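Local structure of dihydroxyacetone kinase (Citrobacter freundii, 1UN8) at residues H61-H65 with V66-G70; L172-V175 with L176-Q180; A234-V237 with N238-D242; E526-L529 with G530-D533. The protein catalyses the ATP-dependent phosphorylation of dihydroxyacetone to dihydroxyacetone phosphate, with magnesium or calcium as cofactor, and works as a homodimer. All coordinates share one frame; numbering follows the deposited sequence.

Contact 1. Residues H61-H65 with V66-G70; sequences HEPAH and VGFIG
Gly67 N reaches back 2.6 Å to Pro63 O, and Phe68 N reaches 2.9 Å to His65 O, so that two bonds wind the chain into a tight turn with a short 3-10 segment at 66-67. Cis peptide bonds before Pro63 and His65 set the sharp bends from which the turn starts. Ala64 CA sits at the edge of the Phe68 ring, near its plane and 3.9 Å from CE1, while Ala64 CB comes within 4.2 Å of the same carbon. The cis link also folds Ala64 back over its neighbour: CB stands 3.9 Å above the His65 ring, over its centre. A water accepts from Val66 N and is weakly bonded to Ala64 O. His65 CG lies beside the backbone N (chi1 -66°), and its imidazole leaves the turn to bond Lys109 NZ through NE2 and His159 NE2 through ND1. His61, a substrate-binding residue two positions before Pro63, meets the ring of the active-site His220. With both imidazole nitrogens bonded and one face under a methyl, the rotation of His65 is fixed; this is consistent with a second-shell role, positioning Lys109, itself a substrate-binding residue.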
loop_
_atom_site.group_PDB
_atom_site.type_symbol
_atom_site.label_atom_id
_atom_site.label_comp_id
_atom_site.label_asym_id
_atom_site.label_seq_id
_atom_site.Cartn_x
_atom_site.Cartn_y
_atom_site.Cartn_z
ATOM N N HIS A 61 -0.476 -6.756 10.516
ATOM C CA HIS A 61 -1.581 -5.826 10.273
ATOM C C HIS A 61 -1.044 -4.428 10.353
ATOM O O HIS A 61 -1.826 -3.485 10.490
ATOM C CB HIS A 61 -2.747 -5.952 11.279
ATOM C CG HIS A 61 -3.186 -7.353 11.539
ATOM N ND1 HIS A 61 -3.637 -8.186 10.535
ATOM C CD2 HIS A 61 -3.246 -8.073 12.685
ATOM C CE1 HIS A 61 -3.960 -9.361 11.050
ATOM N NE2 HIS A 61 -3.731 -9.321 12.351
ATOM N N GLU A 62 0.285 -4.301 10.278
ATOM C CA GLU A 62 0.957 -3.013 10.305
ATOM C C GLU A 62 0.301 -2.096 9.277
ATOM O O GLU A 62 -0.101 -2.575 8.191
ATOM C CB GLU A 62 2.420 -3.207 9.930
ATOM C CG GLU A 62 3.201 -4.065 10.906
ATOM C CD GLU A 62 2.853 -5.539 10.817
ATOM O OE1 GLU A 62 2.269 -5.947 9.808
ATOM O OE2 GLU A 62 3.168 -6.299 11.766
ATOM N N PRO A 63 0.185 -0.796 9.569
ATOM C CA PRO A 63 0.668 -0.149 10.801
ATOM C C PRO A 63 0.004 -0.446 12.156
ATOM O O PRO A 63 0.480 0.107 13.169
ATOM C CB PRO A 63 0.511 1.349 10.495
ATOM C CG PRO A 63 -0.632 1.385 9.523
ATOM C CD PRO A 63 -0.452 0.167 8.657
ATOM N N ALA A 64 -1.040 -1.264 12.211
ATOM C CA ALA A 64 -1.629 -1.595 13.513
ATOM C C ALA A 64 -0.673 -2.558 14.182
ATOM O O ALA A 64 -0.152 -3.433 13.510
ATOM C CB ALA A 64 -2.979 -2.260 13.328
ATOM N N HIS A 65 -0.427 -2.413 15.479
ATOM C CA HIS A 65 -1.019 -1.356 16.300
ATOM C C HIS A 65 0.030 -0.342 16.704
ATOM O O HIS A 65 -0.288 0.715 17.258
ATOM C CB HIS A 65 -1.664 -1.952 17.563
ATOM C CG HIS A 65 -2.851 -2.818 17.273
ATOM N ND1 HIS A 65 -4.132 -2.323 17.205
ATOM C CD2 HIS A 65 -2.947 -4.149 17.029
ATOM C CE1 HIS A 65 -4.970 -3.312 16.936
ATOM N NE2 HIS A 65 -4.274 -4.431 16.823
ATOM N N VAL A 66 1.289 -0.668 16.426
ATOM C CA VAL A 66 2.406 0.217 16.751
ATOM C C VAL A 66 2.235 1.617 16.139
ATOM O O VAL A 66 2.656 2.607 16.719
ATOM C CB VAL A 66 3.730 -0.395 16.265
ATOM C CG1 VAL A 66 4.841 0.592 16.402
ATOM C CG2 VAL A 66 4.044 -1.701 17.000
ATOM N N GLY A 67 1.614 1.689 14.963
ATOM C CA GLY A 67 1.385 2.943 14.263
ATOM C C GLY A 67 0.342 3.819 14.935
ATOM O O GLY A 67 0.147 4.994 14.566
ATOM N N PHE A 68 -0.340 3.267 15.930
ATOM C CA PHE A 68 -1.304 4.065 16.676
ATOM C C PHE A 68 -0.941 4.228 18.140
ATOM O O PHE A 68 -1.802 4.387 19.002
ATOM C CB PHE A 68 -2.722 3.570 16.412
ATOM C CG PHE A 68 -2.986 3.407 14.964
ATOM C CD1 PHE A 68 -2.982 2.135 14.384
ATOM C CD2 PHE A 68 -3.225 4.514 14.162
ATOM C CE1 PHE A 68 -3.219 1.953 13.035
ATOM C CE2 PHE A 68 -3.457 4.348 12.826
ATOM C CZ PHE A 68 -3.458 3.030 12.247
ATOM N N ILE A 69 0.356 4.183 18.403
ATOM C CA ILE A 69 0.882 4.403 19.746
ATOM C C ILE A 69 1.271 5.887 19.803
ATOM O O ILE A 69 1.904 6.405 18.879
ATOM C CB ILE A 69 2.135 3.525 19.996
ATOM C CG1 ILE A 69 1.745 2.072 20.222
ATOM C CG2 ILE A 69 2.959 4.067 21.178
ATOM C CD1 ILE A 69 2.936 1.149 20.222
ATOM N N GLY A 70 0.889 6.560 20.880
ATOM C CA GLY A 70 1.212 7.967 21.068
ATOM C C GLY A 70 0.110 8.783 21.718
ATOM O O GLY A 70 -1.031 8.300 21.904
HETATM O O HOH W 1 2.402 -2.708 14.354
#

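Contact 2. Residues L172-V175 with L176-Q180; sequences LATV and LREAQ
Glu178 rests on Thr174, one helical turn earlier, and its side chain runs along the helix before turning to Arg177. CB sits 3.5 Å from Thr174 O, the carbonyl that accepts Glu178 N at 2.9 Å in a nearly straight bond. CG stands beside the backbone N (chi1 -66°), which brings it to 3.4 Å from Thr174 O and puts the Thr174 methyl CG2 within 4.3 Å of it. A second bend, at chi2 (-63°), swings the carboxylate toward Arg177, its neighbour in sequence. OE2 takes the salt bridge from Arg177 NH2 at 2.7 Å, met 50° out of the carboxylate plane, while Arg177 NE adds only a weak bond at 3.2 Å.

Both segments belong to helix 172-184, which lies against the mixed sheet that holds strands 104-109 and 132-137. Val175 and Ala179 turn to Leu105 on strand 104-109, Ala179 also touches Leu135 on strand 132-137, and Glu178 itself packs on Ile161 and Phe165 of helix 155-167. Ala179 N to Val175 O at 2.8 Å is another bond of the contact; Gln180 N to Leu176 O continues the series. Arg177 begins its path close to the backbone, CB lying 3.3 Å from Ala173 O, before its chain bends at chi3 and leads the guanidinium round to OE2.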
loop_
_atom_site.group_PDB
_atom_site.type_symbol
_atom_site.label_atom_id
_atom_site.label_comp_id
_atom_site.label_asym_id
_atom_site.label_seq_id
_atom_site.Cartn_x
_atom_site.Cartn_y
_atom_site.Cartn_z
ATOM N N LEU A 172 -10.557 5.250 34.483
ATOM C CA LEU A 172 -10.680 3.972 33.797
ATOM C C LEU A 172 -12.117 3.661 33.408
ATOM O O LEU A 172 -12.411 3.349 32.256
ATOM C CB LEU A 172 -10.147 2.857 34.693
ATOM C CG LEU A 172 -10.181 1.435 34.139
ATOM C CD1 LEU A 172 -9.579 1.411 32.740
ATOM C CD2 LEU A 172 -9.407 0.510 35.073
ATOM N N ALA A 173 -13.010 3.746 34.382
ATOM C CA ALA A 173 -14.417 3.460 34.155
ATOM C C ALA A 173 -14.969 4.258 32.986
ATOM O O ALA A 173 -15.752 3.745 32.189
ATOM C CB ALA A 173 -15.218 3.758 35.418
ATOM N N THR A 174 -14.566 5.520 32.896
ATOM C CA THR A 174 -15.038 6.395 31.827
ATOM C C THR A 174 -14.420 6.003 30.485
ATOM O O THR A 174 -15.093 5.992 29.452
ATOM C CB THR A 174 -14.708 7.866 32.150
ATOM O OG1 THR A 174 -15.330 8.211 33.394
ATOM C CG2 THR A 174 -15.233 8.801 31.053
ATOM N N VAL A 175 -13.133 5.686 30.509
ATOM C CA VAL A 175 -12.443 5.275 29.303
ATOM C C VAL A 175 -13.194 4.070 28.737
ATOM O O VAL A 175 -13.622 4.072 27.581
ATOM C CB VAL A 175 -10.984 4.886 29.614
ATOM C CG1 VAL A 175 -10.277 4.455 28.339
ATOM C CG2 VAL A 175 -10.257 6.066 30.250
ATOM N N LEU A 176 -13.367 3.050 29.569
ATOM C CA LEU A 176 -14.064 1.838 29.170
ATOM C C LEU A 176 -15.458 2.142 28.641
ATOM O O LEU A 176 -15.840 1.676 27.574
ATOM C CB LEU A 176 -14.156 0.878 30.359
ATOM C CG LEU A 176 -15.045 -0.364 30.246
ATOM C CD1 LEU A 176 -14.560 -1.254 29.119
ATOM C CD2 LEU A 176 -15.012 -1.127 31.569
ATOM N N ARG A 177 -16.213 2.932 29.390
ATOM C CA ARG A 177 -17.573 3.283 29.009
ATOM C C ARG A 177 -17.619 3.831 27.591
ATOM O O ARG A 177 -18.351 3.331 26.743
ATOM C CB ARG A 177 -18.142 4.332 29.973
ATOM C CG ARG A 177 -19.659 4.502 29.897
ATOM C CD ARG A 177 -20.141 5.881 30.391
ATOM N NE ARG A 177 -20.231 6.876 29.310
ATOM C CZ ARG A 177 -21.021 6.774 28.232
ATOM N NH1 ARG A 177 -21.810 5.713 28.067
ATOM N NH2 ARG A 177 -21.030 7.735 27.309
ATOM N N GLU A 178 -16.834 4.872 27.353
ATOM C CA GLU A 178 -16.777 5.526 26.053
ATOM C C GLU A 178 -16.245 4.604 24.958
ATOM O O GLU A 178 -16.757 4.595 23.836
ATOM C CB GLU A 178 -15.895 6.778 26.145
ATOM C CG GLU A 178 -16.454 7.897 27.026
ATOM C CD GLU A 178 -17.769 8.451 26.508
ATOM O OE1 GLU A 178 -17.972 8.480 25.273
ATOM O OE2 GLU A 178 -18.598 8.874 27.336
ATOM N N ALA A 179 -15.210 3.842 25.297
ATOM C CA ALA A 179 -14.594 2.905 24.372
ATOM C C ALA A 179 -15.634 1.888 23.915
ATOM O O ALA A 179 -15.725 1.555 22.727
ATOM C CB ALA A 179 -13.438 2.199 25.048
ATOM N N GLN A 180 -16.415 1.387 24.864
ATOM C CA GLN A 180 -17.443 0.416 24.541
ATOM C C GLN A 180 -18.508 1.092 23.678
ATOM O O GLN A 180 -19.022 0.509 22.726
ATOM C CB GLN A 180 -18.057 -0.140 25.831
ATOM C CG GLN A 180 -19.309 -1.006 25.621
ATOM C CD GLN A 180 -19.046 -2.312 24.857
ATOM O OE1 GLN A 180 -18.453 -3.255 25.391
ATOM N NE2 GLN A 180 -19.493 -2.365 23.605
#

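Contact 3. Residues A234-V237 with N238-D242; sequences AQVV and NLMVD
Asn238 N donates to Ala234 O at 2.9 Å, the first of four successive i-to-i+4 bonds that satisfy the carbonyls of 234-237. Leu239 N follows onto Gln235 O, Met240 N onto Val236 O, and Val241 N onto Val237 O at 2.7 Å. The series runs on, with Asp242 N bonded to Asn238 O. At the other end, Gln235 N is taken by the side-chain oxygen of Asn232. Asn238 ND2 lies close to Ala234 O, at 3.0 Å, yet the angle is too poor for a hydrogen bond, so that carbonyl is held by the backbone donor of this contact and merely brushed by the amide.

The apolar side chains meet one turn apart. Val236 and Met240 run alongside each other in the same direction, with CG1 of Val236 4.0 Å from SD of Met240. Because Met240 CG stands beside the backbone N (chi1 -73°), it packs close over its acceptor, 3.3 Å from Val236 O. Val237 CG1 meets Val241 CG2 at an angle, 3.9 Å away. Val236 and Met240 face Val191 of strand 186-192, Met240 and Val237 touch Phe303 of strand 301-309, and Val237 also reaches Ile272 of helix 266-277. With exposed Gln235 and Asp242 on its other side, this is the pattern of an amphipathic helix packed on a sheet in an alpha/beta domain.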
loop_
_atom_site.group_PDB
_atom_site.type_symbol
_atom_site.label_atom_id
_atom_site.label_comp_id
_atom_site.label_asym_id
_atom_site.label_seq_id
_atom_site.Cartn_x
_atom_site.Cartn_y
_atom_site.Cartn_z
ATOM N N ALA A 234 -18.176 -0.847 -8.608
ATOM C CA ALA A 234 -19.469 -0.306 -8.219
ATOM C C ALA A 234 -20.389 -1.352 -7.591
ATOM O O ALA A 234 -21.027 -1.113 -6.559
ATOM C CB ALA A 234 -20.139 0.317 -9.418
ATOM N N GLN A 235 -20.461 -2.514 -8.220
ATOM C CA GLN A 235 -21.309 -3.567 -7.722
ATOM C C GLN A 235 -20.809 -4.007 -6.361
ATOM O O GLN A 235 -21.579 -4.095 -5.401
ATOM C CB GLN A 235 -21.328 -4.731 -8.717
ATOM C CG GLN A 235 -22.056 -4.376 -10.020
ATOM C CD GLN A 235 -21.939 -5.450 -11.082
ATOM O OE1 GLN A 235 -22.306 -6.605 -10.854
ATOM N NE2 GLN A 235 -21.433 -5.076 -12.258
ATOM N N VAL A 236 -19.512 -4.260 -6.267
ATOM C CA VAL A 236 -18.934 -4.682 -5.001
ATOM C C VAL A 236 -19.159 -3.655 -3.890
ATOM O O VAL A 236 -19.577 -4.013 -2.796
ATOM C CB VAL A 236 -17.424 -4.962 -5.147
ATOM C CG1 VAL A 236 -16.816 -5.308 -3.795
ATOM C CG2 VAL A 236 -17.218 -6.104 -6.131
ATOM N N VAL A 237 -18.901 -2.382 -4.159
ATOM C CA VAL A 237 -19.096 -1.385 -3.120
ATOM C C VAL A 237 -20.557 -1.197 -2.721
ATOM O O VAL A 237 -20.863 -1.038 -1.534
ATOM C CB VAL A 237 -18.482 -0.025 -3.525
ATOM C CG1 VAL A 237 -18.927 1.076 -2.566
ATOM C CG2 VAL A 237 -16.974 -0.130 -3.488
ATOM N N ASN A 238 -21.468 -1.230 -3.690
ATOM C CA ASN A 238 -22.875 -1.046 -3.354
ATOM C C ASN A 238 -23.407 -2.224 -2.543
ATOM O O ASN A 238 -24.233 -2.053 -1.640
ATOM C CB ASN A 238 -23.713 -0.841 -4.614
ATOM C CG ASN A 238 -23.485 0.527 -5.251
ATOM O OD1 ASN A 238 -23.331 1.540 -4.558
ATOM N ND2 ASN A 238 -23.485 0.561 -6.576
ATOM N N LEU A 239 -22.930 -3.420 -2.854
ATOM C CA LEU A 239 -23.361 -4.583 -2.117
ATOM C C LEU A 239 -22.930 -4.398 -0.667
ATOM O O LEU A 239 -23.692 -4.666 0.272
ATOM C CB LEU A 239 -22.722 -5.839 -2.705
ATOM C CG LEU A 239 -22.792 -7.130 -1.883
ATOM C CD1 LEU A 239 -24.208 -7.363 -1.365
ATOM C CD2 LEU A 239 -22.338 -8.298 -2.747
ATOM N N MET A 240 -21.701 -3.925 -0.494
ATOM C CA MET A 240 -21.140 -3.694 0.823
ATOM C C MET A 240 -21.902 -2.591 1.527
ATOM O O MET A 240 -22.209 -2.688 2.719
ATOM C CB MET A 240 -19.666 -3.325 0.695
ATOM C CG MET A 240 -18.784 -4.505 0.322
ATOM S SD MET A 240 -17.039 -4.107 -0.001
ATOM C CE MET A 240 -16.311 -4.188 1.663
ATOM N N VAL A 241 -22.225 -1.543 0.787
ATOM C CA VAL A 241 -22.953 -0.440 1.375
ATOM C C VAL A 241 -24.331 -0.880 1.866
ATOM O O VAL A 241 -24.804 -0.420 2.909
ATOM C CB VAL A 241 -23.080 0.728 0.379
ATOM C CG1 VAL A 241 -24.072 1.774 0.894
ATOM C CG2 VAL A 241 -21.722 1.359 0.188
ATOM N N ASP A 242 -24.978 -1.772 1.126
ATOM C CA ASP A 242 -26.288 -2.238 1.552
ATOM C C ASP A 242 -26.175 -2.882 2.926
ATOM O O ASP A 242 -26.874 -2.492 3.862
ATOM C CB ASP A 242 -26.867 -3.255 0.560
ATOM C CG ASP A 242 -27.383 -2.604 -0.709
ATOM O OD1 ASP A 242 -27.936 -1.483 -0.614
ATOM O OD2 ASP A 242 -27.252 -3.217 -1.794
#

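Contact 4. Residues E526-L529 with G530-D533; sequences ESLL and GNMD
The carboxamide of Asn531 and the isobutyl group of Leu528 cross obliquely, the amide coming against the CD2 methyl, though which of its ends is the nitrogen is doubtful. A second flat group, the Leu528 peptide carbonyl, receives Asn531 N at 3.2 Å; the donor stands 63° above the carbonyl plane, off the lone pairs, although the N-H itself points well at the oxygen (158°). Asn531 CB follows it in, 3.6 Å from Leu528 O.

This is a type I beta turn, with Leu529 and Gly530 at its corners, entered through Leu528 in a left-handed backbone conformation. It lies in the loop between helices 495-511 and 534-547 of the eight-helix barrel that forms the ATP-binding domain. Beyond the turn Met532 CB passes 3.7 Å from Leu529 O. Met532 CG is anti to its own backbone N (chi1 -170°), and the side chain is buried against Ala506, Thr509 and Cys510 of helix 495-511. Asp533, an ATP-binding residue, then N-caps helix 534-547: its OD2 accepts Ala536 N, while its own backbone N is bonded to Thr509 OG1.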
loop_
_atom_site.group_PDB
_atom_site.type_symbol
_atom_site.label_atom_id
_atom_site.label_comp_id
_atom_site.label_asym_id
_atom_site.label_seq_id
_atom_site.Cartn_x
_atom_site.Cartn_y
_atom_site.Cartn_z
ATOM N N GLU A 526 25.410 -10.073 -48.599
ATOM C CA GLU A 526 25.982 -9.621 -49.865
ATOM C C GLU A 526 26.062 -8.093 -49.926
ATOM O O GLU A 526 26.972 -7.493 -49.352
ATOM C CB GLU A 526 25.146 -10.142 -51.044
ATOM C CG GLU A 526 25.125 -11.663 -51.198
ATOM C CD GLU A 526 26.474 -12.242 -51.596
ATOM O OE1 GLU A 526 26.575 -13.484 -51.715
ATOM O OE2 GLU A 526 27.429 -11.459 -51.790
ATOM N N SER A 527 25.103 -7.479 -50.618
ATOM C CA SER A 527 25.047 -6.023 -50.773
ATOM C C SER A 527 24.466 -5.297 -49.547
ATOM O O SER A 527 24.631 -4.079 -49.398
ATOM C CB SER A 527 24.234 -5.659 -52.024
ATOM O OG SER A 527 22.896 -6.115 -51.921
ATOM N N LEU A 528 23.784 -6.050 -48.683
ATOM C CA LEU A 528 23.186 -5.513 -47.459
ATOM C C LEU A 528 22.230 -4.334 -47.651
ATOM O O LEU A 528 21.947 -3.608 -46.695
ATOM C CB LEU A 528 24.275 -5.036 -46.495
ATOM C CG LEU A 528 25.276 -6.093 -46.026
ATOM C CD1 LEU A 528 26.297 -5.484 -45.078
ATOM C CD2 LEU A 528 24.558 -7.258 -45.362
ATOM N N LEU A 529 21.728 -4.141 -48.871
ATOM C CA LEU A 529 20.805 -3.040 -49.142
ATOM C C LEU A 529 19.419 -3.313 -48.559
ATOM O O LEU A 529 18.556 -2.429 -48.540
ATOM C CB LEU A 529 20.691 -2.784 -50.650
ATOM C CG LEU A 529 21.922 -2.233 -51.380
ATOM C CD1 LEU A 529 21.582 -2.053 -52.857
ATOM C CD2 LEU A 529 22.361 -0.905 -50.757
ATOM N N GLY A 530 19.213 -4.541 -48.087
ATOM C CA GLY A 530 17.939 -4.910 -47.492
ATOM C C GLY A 530 17.927 -4.632 -45.997
ATOM O O GLY A 530 16.918 -4.843 -45.321
ATOM N N ASN A 531 19.062 -4.165 -45.482
ATOM C CA ASN A 531 19.204 -3.839 -44.068
ATOM C C ASN A 531 19.203 -2.325 -43.885
ATOM O O ASN A 531 19.579 -1.821 -42.819
ATOM C CB ASN A 531 20.525 -4.390 -43.512
ATOM C CG ASN A 531 20.542 -5.906 -43.409
ATOM O OD1 ASN A 531 19.618 -6.521 -42.861
ATOM N ND2 ASN A 531 21.609 -6.518 -43.919
ATOM N N MET A 532 18.798 -1.597 -44.924
ATOM C CA MET A 532 18.783 -0.140 -44.851
ATOM C C MET A 532 17.564 0.360 -44.099
ATOM O O MET A 532 16.453 -0.151 -44.291
ATOM C CB MET A 532 18.801 0.479 -46.253
ATOM C CG MET A 532 19.037 1.987 -46.245
ATOM S SD MET A 532 19.270 2.684 -47.889
ATOM C CE MET A 532 21.039 2.589 -48.068
ATOM N N ASP A 533 17.774 1.345 -43.233
ATOM C CA ASP A 533 16.667 1.917 -42.481
ATOM C C ASP A 533 15.772 2.687 -43.451
ATOM O O ASP A 533 16.256 3.475 -44.260
ATOM C CB ASP A 533 17.182 2.863 -41.407
ATOM C CG ASP A 533 16.065 3.635 -40.741
ATOM O OD1 ASP A 533 15.182 2.989 -40.138
ATOM O OD2 ASP A 533 16.065 4.884 -40.829
#

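All four contacts are local and come in series along the chain; none nests in or crosses another. Contact 1 closes a turn in the loop from strand 52-59 to strand 76-80, at the substrate site. Contact 2 is a turn of helix 172-184 on the flank of the same sheet, its centre about 21 Å from that of contact 1. Contact 3 lies on helix 233-247, against the other mixed sheet, with its centre about 33 Å from that of contact 2. Contact 4 closes a turn in the loop that leads from helix 495-511 to helix 534-547 of the ATP-binding domain, on the opposite side of the chain's centre from contacts 1 to 3, and its centre is about 66 Å from that of contact 1.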